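Local coordinates for protein Pa14_01140 (Pseudomonas aeruginosa, PDB 6OX6) that acts as the immunity protein for the type VI secretion effector Tas1, binding the toxin and preventing its early activation, at residues D17-D22 and R37-A42. Residues are numbered along the deposited sequence; the frame is centred on the assembly and turned at random. Where two conformers were deposited one is given.
Sequences DYDFED and RFYGEA
Y39 reaches from a type II beta turn, F38 to E41, at the end of strand 33-38 to the loop that links strands 14-18 and 23-28 of the antiparallel sheet. Strand 23-28 runs between the other two, and the contact spans its beginning. The backbone bond comes first: Y39 N donates to D22 O over 2.9 Å with an N-H...O angle of 171°. It continues the strand pairing beyond the backbone bond of R37 with T24. Within the turn, E41 N bonds F38 O, and G40 takes the positive phi that glycine tolerates readily.

The aromatic contact lies over the Y39 ring. D22 CA makes a CH-pi contact with one face, 3.5 Å from the centroid and almost straight above it. The D22 carbonyl lies against the ring as well, with O 3.2 Å from Y39 CD1. Aspartate suits this position because its flat carboxylate can lie nearly parallel to the ring, 11° between planes, with OD1 3.5 Å from Y39 CE2. A broad, flat tyrosine suits its own place because it offers a face to a backbone CH and carries a polar group at its far end; its ring also stacks with F74.

Polar contacts gather at that end, where D17 OD1 and D19 OD2 both approach Y39 OH in the plane of the ring. D19 OD2 lies 2.8 Å from Y39 OH in the conformer given, a doubtful contact because D19 has two. Away from this hydroxyl, E21 and E41 form salt bridges with K305 and K303 of the Tas1 chain, and the F38 ring makes a cation-pi contact with that same K303. In buried D17, CG is anti to the backbone N (chi1 175°), and the carboxylate suits the place by offering an acceptor to the phenol: OD1 lies 2.6 Å from Y39 OH.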
ATOM      1  N   ASP B  17      11.245   1.944 -10.192  1.00 22.54           N
ATOM      2  CA  ASP B  17      10.872   0.540 -10.111  1.00 25.95           C
ATOM      3  C   ASP B  17      10.197   0.283  -8.765  1.00 22.56           C
ATOM      4  O   ASP B  17      10.742   0.640  -7.720  1.00 21.97           O
ATOM      5  CB  ASP B  17      12.104  -0.356 -10.261  1.00 31.73           C
ATOM      6  CG  ASP B  17      11.785  -1.838 -10.072  1.00 38.56           C
ATOM      7  OD1 ASP B  17      10.627  -2.245 -10.322  1.00 34.28           O
ATOM      8  OD2 ASP B  17      12.699  -2.599  -9.652  1.00 44.85           O
ATOM      9  N   TYR B  18       9.039  -0.343  -8.782  1.00 21.15           N
ATOM     10  CA  TYR B  18       8.317  -0.683  -7.552  1.00 24.17           C
ATOM     11  C   TYR B  18       8.084  -2.186  -7.612  1.00 24.86           C
ATOM     12  O   TYR B  18       7.091  -2.634  -8.200  1.00 26.35           O
ATOM     13  CB  TYR B  18       7.003   0.103  -7.467  1.00 19.51           C
ATOM     14  CG  TYR B  18       6.133  -0.152  -6.232  1.00 19.38           C
ATOM     15  CD1 TYR B  18       6.689  -0.542  -5.004  1.00 19.83           C
ATOM     16  CD2 TYR B  18       4.743   0.016  -6.300  1.00 19.38           C
ATOM     17  CE1 TYR B  18       5.881  -0.764  -3.872  1.00 20.08           C
ATOM     18  CE2 TYR B  18       3.941  -0.209  -5.174  1.00 24.48           C
ATOM     19  CZ  TYR B  18       4.530  -0.577  -3.968  1.00 21.29           C
ATOM     20  OH  TYR B  18       3.728  -0.805  -2.878  1.00 24.17           O
ATOM     21  N   ASP B  19       8.994  -2.971  -7.022  1.00 27.51           N
ATOM     22  CA  ASP B  19       8.908  -4.412  -7.242  0.50 32.53           C
ATOM     23  C   ASP B  19       7.711  -5.037  -6.535  1.00 34.49           C
ATOM     24  O   ASP B  19       7.165  -6.025  -7.046  1.00 34.19           O
ATOM     25  CB  ASP B  19      10.195  -5.133  -6.836  0.50 36.29           C
ATOM     26  CG  ASP B  19      10.423  -6.411  -7.664  0.50 41.61           C
ATOM     27  OD1 ASP B  19       9.669  -7.387  -7.468  0.50 42.52           O
ATOM     28  OD2 ASP B  19      11.326  -6.441  -8.527  0.50 45.03           O
ATOM     29  N   PHE B  20       7.243  -4.464  -5.416  1.00 30.44           N
ATOM     30  CA  PHE B  20       6.097  -5.063  -4.730  1.00 26.64           C
ATOM     31  C   PHE B  20       4.913  -5.283  -5.671  1.00 26.97           C
ATOM     32  O   PHE B  20       4.260  -6.325  -5.604  1.00 28.51           O
ATOM     33  CB  PHE B  20       5.678  -4.218  -3.525  1.00 22.64           C
ATOM     34  CG  PHE B  20       4.611  -4.876  -2.678  1.00 28.03           C
ATOM     35  CD1 PHE B  20       4.855  -6.086  -2.034  1.00 28.56           C
ATOM     36  CD2 PHE B  20       3.344  -4.303  -2.567  1.00 27.91           C
ATOM     37  CE1 PHE B  20       3.862  -6.698  -1.260  1.00 35.44           C
ATOM     38  CE2 PHE B  20       2.340  -4.905  -1.792  1.00 31.24           C
ATOM     39  CZ  PHE B  20       2.600  -6.114  -1.141  1.00 35.18           C
ATOM     40  N   GLU B  21       4.640  -4.341  -6.582  1.00 23.51           N
ATOM     41  CA  GLU B  21       3.544  -4.506  -7.535  1.00 24.43           C
ATOM     42  C   GLU B  21       4.034  -4.664  -8.970  1.00 26.97           C
ATOM     43  O   GLU B  21       3.280  -4.409  -9.909  1.00 26.36           O
ATOM     44  CB  GLU B  21       2.548  -3.340  -7.454  1.00 27.67           C
ATOM     45  CG  GLU B  21       1.841  -3.168  -6.087  1.00 28.56           C
ATOM     46  CD  GLU B  21       0.341  -2.930  -6.192  1.00 32.88           C
ATOM     47  OE1 GLU B  21      -0.289  -3.285  -7.220  1.00 33.82           O
ATOM     48  OE2 GLU B  21      -0.211  -2.337  -5.246  1.00 30.42           O
ATOM     49  N   ASP B  22       5.274  -5.086  -9.177  1.00 25.31           N
ATOM     50  CA  ASP B  22       5.746  -5.401 -10.544  1.00 30.66           C
ATOM     51  C   ASP B  22       5.454  -4.266 -11.539  1.00 25.29           C
ATOM     52  O   ASP B  22       4.958  -4.487 -12.643  1.00 24.25           O
ATOM     53  CB  ASP B  22       5.111  -6.704 -11.033  1.00 34.09           C
ATOM     54  CG  ASP B  22       5.690  -7.936 -10.349  1.00 40.27           C
ATOM     55  OD1 ASP B  22       6.626  -7.787  -9.543  1.00 40.22           O
ATOM     56  OD2 ASP B  22       5.208  -9.053 -10.631  1.00 46.35           O
ATOM     57  N   ARG B  37       4.712   1.415 -16.880  1.00 26.92           N
ATOM     58  CA  ARG B  37       5.095   0.213 -17.629  1.00 26.13           C
ATOM     59  C   ARG B  37       5.143  -0.959 -16.663  1.00 26.24           C
ATOM     60  O   ARG B  37       6.004  -0.996 -15.777  1.00 27.75           O
ATOM     61  CB  ARG B  37       6.443   0.384 -18.321  1.00 26.45           C
ATOM     62  CG  ARG B  37       6.812  -0.797 -19.190  1.00 27.61           C
ATOM     63  CD  ARG B  37       7.996  -0.509 -20.085  1.00 30.35           C
ATOM     64  NE  ARG B  37       8.294  -1.669 -20.919  1.00 31.80           N
ATOM     65  CZ  ARG B  37       9.380  -1.810 -21.675  1.00 33.86           C
ATOM     66  NH1 ARG B  37      10.316  -0.869 -21.724  1.00 32.69           N
ATOM     67  NH2 ARG B  37       9.528  -2.914 -22.376  1.00 36.21           N
ATOM     68  N   PHE B  38       4.213  -1.901 -16.810  1.00 22.86           N
ATOM     69  CA  PHE B  38       4.161  -3.066 -15.934  1.00 22.50           C
ATOM     70  C   PHE B  38       5.165  -4.103 -16.383  1.00 26.56           C
ATOM     71  O   PHE B  38       5.518  -4.168 -17.563  1.00 31.37           O
ATOM     72  CB  PHE B  38       2.764  -3.678 -15.915  1.00 24.36           C
ATOM     73  CG  PHE B  38       1.735  -2.802 -15.214  1.00 25.39           C
ATOM     74  CD1 PHE B  38       0.930  -1.935 -15.937  1.00 27.87           C
ATOM     75  CD2 PHE B  38       1.601  -2.841 -13.846  1.00 25.67           C
ATOM     76  CE1 PHE B  38       0.012  -1.131 -15.313  1.00 30.28           C
ATOM     77  CE2 PHE B  38       0.661  -2.014 -13.193  1.00 28.12           C
ATOM     78  CZ  PHE B  38      -0.119  -1.168 -13.938  1.00 30.91           C
ATOM     79  N   TYR B  39       5.637  -4.913 -15.428  1.00 28.83           N
ATOM     80  CA  TYR B  39       6.618  -5.945 -15.749  1.00 29.74           C
ATOM     81  C   TYR B  39       6.105  -6.800 -16.886  1.00 31.45           C
ATOM     82  O   TYR B  39       4.939  -7.196 -16.895  1.00 32.95           O
ATOM     83  CB  TYR B  39       6.895  -6.839 -14.544  1.00 28.21           C
ATOM     84  CG  TYR B  39       7.802  -6.264 -13.492  1.00 26.35           C
ATOM     85  CD1 TYR B  39       8.046  -4.891 -13.402  1.00 25.69           C
ATOM     86  CD2 TYR B  39       8.414  -7.105 -12.579  1.00 26.74           C
ATOM     87  CE1 TYR B  39       8.867  -4.372 -12.411  1.00 24.30           C
ATOM     88  CE2 TYR B  39       9.217  -6.614 -11.601  1.00 25.43           C
ATOM     89  CZ  TYR B  39       9.444  -5.250 -11.507  1.00 26.66           C
ATOM     90  OH  TYR B  39      10.296  -4.818 -10.504  1.00 23.07           O
ATOM     91  N   GLY B  40       6.970  -7.058 -17.865  1.00 37.15           N
ATOM     92  CA  GLY B  40       6.620  -7.906 -18.991  1.00 38.21           C
ATOM     93  C   GLY B  40       5.756  -7.272 -20.060  1.00 41.00           C
ATOM     94  O   GLY B  40       5.260  -7.995 -20.943  1.00 42.66           O
ATOM     95  N   GLU B  41       5.569  -5.954 -20.036  1.00 34.61           N
ATOM     96  CA  GLU B  41       4.695  -5.295 -20.993  1.00 37.73           C
ATOM     97  C   GLU B  41       5.396  -4.096 -21.595  1.00 35.68           C
ATOM     98  O   GLU B  41       6.365  -3.578 -21.044  1.00 34.54           O
ATOM     99  CB  GLU B  41       3.392  -4.830 -20.332  1.00 42.06           C
ATOM    100  CG  GLU B  41       2.538  -5.984 -19.870  1.00 50.05           C
ATOM    101  CD  GLU B  41       1.270  -5.552 -19.153  1.00 54.14           C
ATOM    102  OE1 GLU B  41       0.792  -4.418 -19.392  1.00 54.26           O
ATOM    103  OE2 GLU B  41       0.750  -6.368 -18.361  1.00 54.32           O
ATOM    104  N   ALA B  42       4.842  -3.613 -22.704  1.00 36.61           N
ATOM    105  CA  ALA B  42       5.205  -2.289 -23.187  1.00 39.18           C
ATOM    106  C   ALA B  42       4.587  -1.203 -22.295  1.00 39.38           C
ATOM    107  O   ALA B  42       3.643  -1.438 -21.533  1.00 36.34           O
ATOM    108  CB  ALA B  42       4.760  -2.101 -24.639  1.00 37.72           C
TER